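Local structure of CDA peptide synthetase I (Streptomyces coelicolor, 5DU9) at residues 285-297 with 357-369. The protein is a nonribosomal peptide synthetase, represented here by its condensation domain, a two-lobed fold of the CoA-dependent acyltransferase clan. The protein carries 1 engineered substitution. Sequence-based numbering, arbitrary orientation.
Sequences ARDVVVSVPVTGR and AGVSGPTVNVMPY
Ser291 and Thr363 pair their backbones in a single parallel bridge that links two sheets of the condensation domain: strand 287-294, antiparallel partner of strand 311-318, and strand 363-366, an outermost strand of a four-stranded mixed sheet. The strand axes approach to 4.7 Å but diverge by 40°, and the CA atoms separate from Ser291-Thr363 to Pro293-Asn365. Ser291 supplies both bridge bonds: its N donates to Pro362 O, from above the carbonyl plane, and its O receives Val364 N at 2.8 Å, almost in line with the C=O. Upstream, Gly361 CA makes a nearly straight CA-H...O contact with Val289 O, 3.3 Å.

Val290 meets Pro362 CG through CG1 and Val364 CG2 through CB, both loose apolar contacts, while Leu279 of helix 267-283 packs on Val290 and Pro362. With chi1 at -179°, Val289 swings CG1 away from its own N and lays it against the Ser360-Gly361 peptide, 3.6 Å from Ser360 C. Beyond the bridge, Pro293, whose side chain lies near the bound (2S)-2-amino-N-butyl-propanamide, crosses the Asn365 side chain at about a right angle, its CG 3.8 Å from Asn365 OD1; its CD lies 3.2 Å from Val364 O. Thr363 OG1 is hydrogen-bonded to NH1 of Arg312, a residue of that ligand's pocket. Ser291 OG accepts Gly361 N at 3.1 Å and is also hydrogen-bonded to a water that donates to Val359 O at 2.9 Å.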
loop_
_atom_site.group_PDB
_atom_site.type_symbol
_atom_site.label_atom_id
_atom_site.label_comp_id
_atom_site.label_asym_id
_atom_site.label_seq_id
_atom_site.Cartn_x
_atom_site.Cartn_y
_atom_site.Cartn_z
ATOM N N ALA A 285 -0.851 27.723 -1.139
ATOM C CA ALA A 285 -1.729 27.529 0.012
ATOM C C ALA A 285 -0.957 27.406 1.322
ATOM O O ALA A 285 0.041 26.691 1.402
ATOM C CB ALA A 285 -2.597 26.297 -0.197
ATOM N N ARG A 286 -1.443 28.110 2.341
ATOM C CA ARG A 286 -0.871 28.080 3.686
ATOM C C ARG A 286 -1.022 26.704 4.320
ATOM O O ARG A 286 -0.052 26.105 4.787
ATOM C CB ARG A 286 -1.554 29.147 4.560
ATOM C CG ARG A 286 -1.288 29.072 6.077
ATOM C CD ARG A 286 0.072 29.625 6.483
ATOM N NE ARG A 286 0.382 30.882 5.807
ATOM C CZ ARG A 286 0.003 32.087 6.224
ATOM N NH1 ARG A 286 -0.703 32.233 7.339
ATOM N NH2 ARG A 286 0.339 33.158 5.519
ATOM N N ASP A 287 -2.256 26.215 4.346
ATOM C CA ASP A 287 -2.555 24.950 4.991
ATOM C C ASP A 287 -2.690 23.855 3.950
ATOM O O ASP A 287 -3.527 23.930 3.052
ATOM C CB ASP A 287 -3.822 25.056 5.837
ATOM C CG ASP A 287 -3.524 25.416 7.283
ATOM O OD1 ASP A 287 -3.436 24.494 8.121
ATOM O OD2 ASP A 287 -3.367 26.619 7.580
ATOM N N VAL A 288 -1.838 22.844 4.076
ATOM C CA VAL A 288 -1.832 21.724 3.152
ATOM C C VAL A 288 -2.227 20.455 3.888
ATOM O O VAL A 288 -1.914 20.276 5.070
ATOM C CB VAL A 288 -0.455 21.545 2.481
ATOM C CG1 VAL A 288 -0.115 22.774 1.646
ATOM C CG2 VAL A 288 0.625 21.288 3.516
ATOM N N VAL A 289 -2.937 19.587 3.181
ATOM C CA VAL A 289 -3.308 18.283 3.705
ATOM C C VAL A 289 -2.695 17.197 2.839
ATOM O O VAL A 289 -2.776 17.254 1.610
ATOM C CB VAL A 289 -4.837 18.104 3.750
ATOM C CG1 VAL A 289 -5.206 16.746 4.326
ATOM C CG2 VAL A 289 -5.470 19.217 4.568
ATOM N N VAL A 290 -2.053 16.234 3.488
ATOM C CA VAL A 290 -1.693 14.990 2.832
ATOM C C VAL A 290 -2.285 13.865 3.658
ATOM O O VAL A 290 -2.555 14.037 4.845
ATOM C CB VAL A 290 -0.172 14.821 2.685
ATOM C CG1 VAL A 290 0.402 15.961 1.845
ATOM C CG2 VAL A 290 0.505 14.761 4.035
ATOM N N SER A 291 -2.510 12.723 3.023
ATOM C CA SER A 291 -3.035 11.558 3.719
ATOM C C SER A 291 -1.931 10.535 3.894
ATOM O O SER A 291 -1.148 10.285 2.974
ATOM C CB SER A 291 -4.219 10.954 2.958
ATOM O OG SER A 291 -5.297 11.878 2.858
ATOM N N VAL A 292 -1.873 9.952 5.086
ATOM C CA VAL A 292 -0.810 9.040 5.453
ATOM C C VAL A 292 -1.394 7.685 5.849
ATOM O O VAL A 292 -2.273 7.616 6.701
ATOM C CB VAL A 292 0.023 9.616 6.622
ATOM C CG1 VAL A 292 1.130 8.662 7.020
ATOM C CG2 VAL A 292 0.600 10.971 6.235
ATOM N N PRO A 293 -0.920 6.600 5.220
ATOM C CA PRO A 293 -1.335 5.282 5.707
ATOM C C PRO A 293 -0.564 4.840 6.950
ATOM O O PRO A 293 0.619 5.153 7.093
ATOM C CB PRO A 293 -1.037 4.352 4.524
ATOM C CG PRO A 293 -0.061 5.076 3.660
ATOM C CD PRO A 293 0.037 6.507 4.102
ATOM N N VAL A 294 -1.252 4.140 7.849
ATOM C CA VAL A 294 -0.609 3.429 8.943
ATOM C C VAL A 294 -1.106 1.988 8.893
ATOM O O VAL A 294 -2.148 1.719 8.309
ATOM C CB VAL A 294 -0.902 4.081 10.314
ATOM C CG1 VAL A 294 -0.343 5.500 10.344
ATOM C CG2 VAL A 294 -2.396 4.090 10.612
ATOM N N THR A 295 -0.364 1.056 9.474
ATOM C CA THR A 295 -0.684 -0.353 9.270
ATOM C C THR A 295 -1.944 -0.797 9.999
ATOM O O THR A 295 -2.589 -1.757 9.589
ATOM C CB THR A 295 0.458 -1.272 9.721
ATOM O OG1 THR A 295 0.637 -1.171 11.139
ATOM C CG2 THR A 295 1.752 -0.911 9.006
ATOM N N GLY A 296 -2.284 -0.112 11.084
ATOM C CA GLY A 296 -3.418 -0.516 11.898
ATOM C C GLY A 296 -3.155 -1.794 12.680
ATOM O O GLY A 296 -4.083 -2.439 13.172
ATOM N N ARG A 297 -1.880 -2.160 12.793
ATOM C CA ARG A 297 -1.479 -3.371 13.504
ATOM C C ARG A 297 -0.899 -3.038 14.869
ATOM O O ARG A 297 0.134 -2.380 14.975
ATOM C CB ARG A 297 -0.470 -4.159 12.667
ATOM C CG ARG A 297 -1.098 -4.701 11.405
ATOM C CD ARG A 297 -0.097 -5.147 10.353
ATOM N NE ARG A 297 -0.834 -5.521 9.152
ATOM C CZ ARG A 297 -1.372 -6.717 8.941
ATOM N NH1 ARG A 297 -1.219 -7.688 9.832
ATOM N NH2 ARG A 297 -2.060 -6.947 7.833
ATOM N N ALA A 357 -17.260 15.131 1.400
ATOM C CA ALA A 357 -16.135 14.430 0.793
ATOM C C ALA A 357 -15.084 14.056 1.834
ATOM O O ALA A 357 -14.081 13.421 1.509
ATOM C CB ALA A 357 -15.510 15.285 -0.299
ATOM N N GLY A 358 -15.313 14.455 3.081
ATOM C CA GLY A 358 -14.367 14.181 4.147
ATOM C C GLY A 358 -13.138 15.059 4.027
ATOM O O GLY A 358 -13.184 16.124 3.410
ATOM N N VAL A 359 -12.038 14.611 4.623
ATOM C CA VAL A 359 -10.787 15.354 4.582
ATOM C C VAL A 359 -9.663 14.446 4.107
ATOM O O VAL A 359 -9.510 13.313 4.567
ATOM C CB VAL A 359 -10.442 15.963 5.958
ATOM C CG1 VAL A 359 -11.385 17.122 6.266
ATOM C CG2 VAL A 359 -10.503 14.906 7.056
ATOM N N SER A 360 -8.882 14.956 3.165
ATOM C CA SER A 360 -7.811 14.179 2.566
ATOM C C SER A 360 -6.946 15.051 1.682
ATOM O O SER A 360 -7.335 16.153 1.294
ATOM C CB SER A 360 -8.377 13.028 1.732
ATOM O OG SER A 360 -9.116 13.527 0.635
ATOM N N GLY A 361 -5.763 14.538 1.378
ATOM C CA GLY A 361 -4.908 15.105 0.358
ATOM C C GLY A 361 -4.335 13.940 -0.412
ATOM O O GLY A 361 -4.811 12.812 -0.258
ATOM N N PRO A 362 -3.311 14.191 -1.234
ATOM C CA PRO A 362 -2.657 13.044 -1.867
ATOM C C PRO A 362 -2.196 12.051 -0.815
ATOM O O PRO A 362 -1.705 12.466 0.230
ATOM C CB PRO A 362 -1.468 13.668 -2.604
ATOM C CG PRO A 362 -1.260 14.997 -1.952
ATOM C CD PRO A 362 -2.622 15.456 -1.536
ATOM N N THR A 363 -2.376 10.761 -1.065
ATOM C CA THR A 363 -1.863 9.755 -0.153
ATOM C C THR A 363 -0.367 9.616 -0.375
ATOM O O THR A 363 0.071 9.360 -1.494
ATOM C CB THR A 363 -2.549 8.392 -0.348
ATOM O OG1 THR A 363 -3.955 8.522 -0.095
ATOM C CG2 THR A 363 -1.962 7.352 0.605
ATOM N N VAL A 364 0.408 9.809 0.688
ATOM C CA VAL A 364 1.856 9.654 0.627
ATOM C C VAL A 364 2.231 8.372 1.354
ATOM O O VAL A 364 2.219 8.312 2.583
ATOM C CB VAL A 364 2.589 10.854 1.247
ATOM C CG1 VAL A 364 4.105 10.682 1.116
ATOM C CG2 VAL A 364 2.138 12.140 0.577
ATOM N N ASN A 365 2.562 7.355 0.565
ATOM C CA ASN A 365 2.816 6.013 1.056
ATOM C C ASN A 365 4.274 5.633 0.838
ATOM O O ASN A 365 4.636 5.118 -0.222
ATOM C CB ASN A 365 1.885 5.024 0.344
ATOM C CG ASN A 365 2.050 3.599 0.826
ATOM O OD1 ASN A 365 2.748 3.333 1.801
ATOM N ND2 ASN A 365 1.389 2.672 0.142
ATOM N N VAL A 366 5.105 5.918 1.836
ATOM C CA VAL A 366 6.501 5.517 1.815
ATOM C C VAL A 366 6.537 4.127 2.417
ATOM O O VAL A 366 6.440 3.966 3.634
ATOM C CB VAL A 366 7.398 6.485 2.599
ATOM C CG1 VAL A 366 8.865 6.072 2.469
ATOM C CG2 VAL A 366 7.204 7.910 2.107
ATOM N N MET A 367 6.646 3.113 1.567
ATOM C CA MET A 367 6.542 1.744 2.045
ATOM C C MET A 367 7.730 1.401 2.931
ATOM O O MET A 367 8.856 1.839 2.675
ATOM C CB MET A 367 6.437 0.761 0.881
ATOM C CG MET A 367 5.101 0.836 0.161
ATOM S SD MET A 367 4.784 -0.572 -0.919
ATOM C CE MET A 367 4.420 -1.853 0.280
ATOM N N PRO A 368 7.477 0.627 3.992
ATOM C CA PRO A 368 8.541 0.251 4.919
ATOM C C PRO A 368 9.544 -0.646 4.226
ATOM O O PRO A 368 9.247 -1.231 3.180
ATOM C CB PRO A 368 7.794 -0.484 6.035
ATOM C CG PRO A 368 6.582 -1.029 5.380
ATOM C CD PRO A 368 6.197 -0.025 4.331
ATOM N N TYR A 369 10.733 -0.746 4.797
ATOM C CA TYR A 369 11.771 -1.552 4.199
ATOM C C TYR A 369 11.339 -3.006 4.122
ATOM O O TYR A 369 10.753 -3.545 5.063
ATOM C CB TYR A 369 13.066 -1.435 4.990
ATOM C CG TYR A 369 14.149 -2.331 4.455
ATOM C CD1 TYR A 369 14.781 -2.045 3.250
ATOM C CD2 TYR A 369 14.541 -3.474 5.147
ATOM C CE1 TYR A 369 15.774 -2.862 2.758
ATOM C CE2 TYR A 369 15.532 -4.294 4.661
ATOM C CZ TYR A 369 16.144 -3.988 3.461
ATOM O OH TYR A 369 17.137 -4.800 2.969
HETATM O O HOH W 1 -7.228 11.606 4.765
#